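Local coordinates for lysine/ornithine decarboxylase (Vibrio vulnificus, PDB 2PLJ), which decarboxylates lysine and ornithine to cadaverine and putrescine, using pyridoxal phosphate bound in a beta/alpha-barrel domain, at residues D63-Q68 / R95-E100. Residues are numbered along the deposited sequence; the frame is centred on the assembly and turned at random.
Sequences DVIRQQ and RTLLAE
With the methyl CG2 of I65 and the methyl CG2 of T96 each anti to their own backbone N (the T96 hydroxyl has chi1 -69°), the two branches extend from facing helices and meet between them, 3.7 Å apart. I65 CG2 also lies against L97, 3.6 Å from CD2 and about as close to CG, the two side chains crossing at about a right angle. The aliphatic part of R66 crosses T96 at about a right angle; a bend at chi3 (-74°) then carries the guanidinium back alongside D63. T96 CG2 touches both CG and NH1 of R66, the latter at 3.7 Å and oblique to the guanidinium. The segments belong to helices 62-75 and 91-100, which flank strand 79-84 in sequence within the pyridoxal-binding beta/alpha barrel; their axes come within 9.8 Å at a crossing angle of -44°. R66 NH2 donates to D63 OD1, one turn earlier, in a 2.6 Å salt bridge that lies in the guanidinium plane but reaches D63 OD1 from the anti side, tilted out of the carboxylate plane. A water, also at the guanidinium edge, accepts from R66 NH1 and donates to T96 O at 2.7 Å, tying this buried arginine to the second helix. The carbonyls of N408 and E409 take further bonds from NH2 and NH1, fixing the group's rotation. E100 crosses the aliphatic part of R66 at about a right angle. E100 OE1 rests 3.5 Å from R66 CD, while the other oxygen, OE2, forms a salt bridge with R70 one turn farther along helix 62-75. The hydroxyl of T96 is bonded to V92 O within its own helix, and L97 also touches Y69 of helix 62-75 and F104 of strand 103-106.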
ATOM      1  N   ASP A  63     -21.669  16.633   2.661  1.00 13.19           N
ATOM      2  CA  ASP A  63     -23.128  16.421   2.523  1.00 13.55           C
ATOM      3  C   ASP A  63     -23.408  14.929   2.358  1.00 12.87           C
ATOM      4  O   ASP A  63     -24.408  14.393   2.871  1.00 13.56           O
ATOM      5  CB  ASP A  63     -23.657  17.184   1.299  1.00 12.79           C
ATOM      6  CG  ASP A  63     -23.757  18.681   1.531  1.00 16.08           C
ATOM      7  OD1 ASP A  63     -23.943  19.132   2.696  1.00 16.50           O
ATOM      8  OD2 ASP A  63     -23.711  19.407   0.516  1.00 18.69           O
ATOM      9  N   VAL A  64     -22.524  14.240   1.649  1.00 12.37           N
ATOM     10  CA  VAL A  64     -22.734  12.807   1.382  1.00 12.61           C
ATOM     11  C   VAL A  64     -22.442  12.002   2.654  1.00 12.22           C
ATOM     12  O   VAL A  64     -23.152  11.060   2.966  1.00 12.18           O
ATOM     13  CB  VAL A  64     -21.903  12.317   0.165  1.00 12.70           C
ATOM     14  CG1 VAL A  64     -22.037  10.787  -0.006  1.00 13.61           C
ATOM     15  CG2 VAL A  64     -22.374  13.031  -1.122  1.00 13.08           C
ATOM     16  N   ILE A  65     -21.426  12.424   3.412  1.00 12.08           N
ATOM     17  CA  ILE A  65     -21.167  11.835   4.750  1.00 11.61           C
ATOM     18  C   ILE A  65     -22.476  11.890   5.588  1.00 11.37           C
ATOM     19  O   ILE A  65     -22.923  10.874   6.144  1.00 12.09           O
ATOM     20  CB  ILE A  65     -20.009  12.589   5.489  1.00 11.28           C
ATOM     21  CG1 ILE A  65     -18.645  12.421   4.739  1.00 12.16           C
ATOM     22  CG2 ILE A  65     -19.920  12.107   6.969  1.00 12.22           C
ATOM     23  CD1 ILE A  65     -18.153  10.951   4.573  1.00 13.46           C
ATOM     24  N   ARG A  66     -23.066  13.067   5.667  1.00 11.37           N
ATOM     25  CA  ARG A  66     -24.331  13.212   6.418  1.00 12.31           C
ATOM     26  C   ARG A  66     -25.472  12.371   5.810  1.00 12.43           C
ATOM     27  O   ARG A  66     -26.209  11.707   6.552  1.00 12.51           O
ATOM     28  CB  ARG A  66     -24.711  14.680   6.520  1.00 12.75           C
ATOM     29  CG  ARG A  66     -23.820  15.475   7.466  1.00 11.54           C
ATOM     30  CD  ARG A  66     -24.345  16.914   7.593  1.00 12.83           C
ATOM     31  NE  ARG A  66     -24.046  17.678   6.380  1.00 12.48           N
ATOM     32  CZ  ARG A  66     -22.969  18.440   6.229  1.00 14.45           C
ATOM     33  NH1 ARG A  66     -22.083  18.580   7.229  1.00 13.63           N
ATOM     34  NH2 ARG A  66     -22.803  19.086   5.085  1.00 12.76           N
ATOM     35  N   GLN A  67     -25.640  12.435   4.493  1.00 12.64           N
ATOM     36  CA  GLN A  67     -26.674  11.624   3.816  1.00 12.97           C
ATOM     37  C   GLN A  67     -26.579  10.143   4.160  1.00 12.63           C
ATOM     38  O   GLN A  67     -27.598   9.475   4.447  1.00 12.03           O
ATOM     39  CB  GLN A  67     -26.529  11.768   2.305  1.00 13.46           C
ATOM     40  CG  GLN A  67     -27.083  13.087   1.800  1.00 19.09           C
ATOM     41  CD  GLN A  67     -26.618  13.397   0.388  1.00 23.86           C
ATOM     42  OE1 GLN A  67     -26.410  12.480  -0.432  1.00 26.89           O
ATOM     43  NE2 GLN A  67     -26.458  14.689   0.090  1.00 26.84           N
ATOM     44  N   GLN A  68     -25.359   9.616   4.061  1.00 12.39           N
ATOM     45  CA  GLN A  68     -25.133   8.198   4.325  1.00 12.50           C
ATOM     46  C   GLN A  68     -25.438   7.848   5.797  1.00 12.74           C
ATOM     47  O   GLN A  68     -26.152   6.873   6.076  1.00 12.73           O
ATOM     48  CB  GLN A  68     -23.710   7.794   3.907  1.00 12.18           C
ATOM     49  CG  GLN A  68     -23.458   7.864   2.429  1.00 12.42           C
ATOM     50  CD  GLN A  68     -24.422   6.977   1.653  1.00 16.06           C
ATOM     51  OE1 GLN A  68     -25.362   7.475   1.007  1.00 16.08           O
ATOM     52  NE2 GLN A  68     -24.228   5.675   1.738  1.00 15.20           N
ATOM     53  N   ARG A  95     -15.296  15.301  12.522  1.00 14.02           N
ATOM     54  CA  ARG A  95     -16.049  16.493  12.956  1.00 13.44           C
ATOM     55  C   ARG A  95     -17.491  16.497  12.425  1.00 13.66           C
ATOM     56  O   ARG A  95     -18.445  16.798  13.183  1.00 13.57           O
ATOM     57  CB  ARG A  95     -15.353  17.794  12.534  1.00 14.03           C
ATOM     58  CG  ARG A  95     -14.069  18.068  13.302  1.00 14.41           C
ATOM     59  CD  ARG A  95     -13.729  19.567  13.251  1.00 15.53           C
ATOM     60  NE  ARG A  95     -13.572  20.045  11.878  1.00 15.74           N
ATOM     61  CZ  ARG A  95     -12.408  20.128  11.237  1.00 19.31           C
ATOM     62  NH1 ARG A  95     -11.284  19.735  11.850  1.00 18.68           N
ATOM     63  NH2 ARG A  95     -12.364  20.613   9.989  1.00 17.33           N
ATOM     64  N   THR A  96     -17.633  16.166  11.144  1.00 12.81           N
ATOM     65  CA  THR A  96     -18.954  16.176  10.477  1.00 13.80           C
ATOM     66  C   THR A  96     -19.919  15.206  11.187  1.00 12.48           C
ATOM     67  O   THR A  96     -21.069  15.530  11.497  1.00 12.02           O
ATOM     68  CB  THR A  96     -18.803  15.818   8.968  1.00 13.63           C
ATOM     69  OG1 THR A  96     -18.120  16.880   8.269  1.00 13.31           O
ATOM     70  CG2 THR A  96     -20.176  15.552   8.319  1.00 12.97           C
ATOM     71  N   LEU A  97     -19.410  14.009  11.454  1.00 12.34           N
ATOM     72  CA  LEU A  97     -20.185  12.948  12.126  1.00 12.78           C
ATOM     73  C   LEU A  97     -20.458  13.261  13.588  1.00 13.56           C
ATOM     74  O   LEU A  97     -21.574  13.049  14.084  1.00 13.50           O
ATOM     75  CB  LEU A  97     -19.456  11.629  11.956  1.00 13.24           C
ATOM     76  CG  LEU A  97     -19.533  11.091  10.528  1.00 12.78           C
ATOM     77  CD1 LEU A  97     -18.605   9.888  10.491  1.00 14.70           C
ATOM     78  CD2 LEU A  97     -21.011  10.749  10.077  1.00 13.50           C
ATOM     79  N   LEU A  98     -19.456  13.801  14.283  1.00 14.05           N
ATOM     80  CA  LEU A  98     -19.682  14.232  15.662  1.00 14.07           C
ATOM     81  C   LEU A  98     -20.874  15.227  15.727  1.00 14.16           C
ATOM     82  O   LEU A  98     -21.769  15.122  16.590  1.00 14.40           O
ATOM     83  CB  LEU A  98     -18.412  14.871  16.231  1.00 14.84           C
ATOM     84  CG  LEU A  98     -18.487  15.409  17.671  1.00 13.58           C
ATOM     85  CD1 LEU A  98     -18.710  14.260  18.671  1.00 16.39           C
ATOM     86  CD2 LEU A  98     -17.203  16.195  17.973  1.00 15.53           C
ATOM     87  N   ALA A  99     -20.873  16.198  14.817  1.00 14.35           N
ATOM     88  CA  ALA A  99     -21.895  17.235  14.817  1.00 15.30           C
ATOM     89  C   ALA A  99     -23.273  16.618  14.514  1.00 15.63           C
ATOM     90  O   ALA A  99     -24.315  17.104  14.976  1.00 15.88           O
ATOM     91  CB  ALA A  99     -21.531  18.313  13.789  1.00 14.82           C
ATOM     92  N   GLU A 100     -23.261  15.540  13.728  1.00 16.17           N
ATOM     93  CA  GLU A 100     -24.465  14.852  13.306  1.00 17.39           C
ATOM     94  C   GLU A 100     -25.057  13.950  14.424  1.00 16.95           C
ATOM     95  O   GLU A 100     -26.236  13.569  14.383  1.00 18.40           O
ATOM     96  CB  GLU A 100     -24.135  14.115  11.992  1.00 18.49           C
ATOM     97  CG  GLU A 100     -25.294  13.550  11.225  1.00 20.83           C
ATOM     98  CD  GLU A 100     -26.319  14.559  10.696  1.00 20.71           C
ATOM     99  OE1 GLU A 100     -26.055  15.772  10.471  1.00 20.25           O
ATOM    100  OE2 GLU A 100     -27.460  14.088  10.539  1.00 22.76           O
TER
HETATM  101  O   HOH W   1     -22.108  17.731  10.226  1.00 17.04           O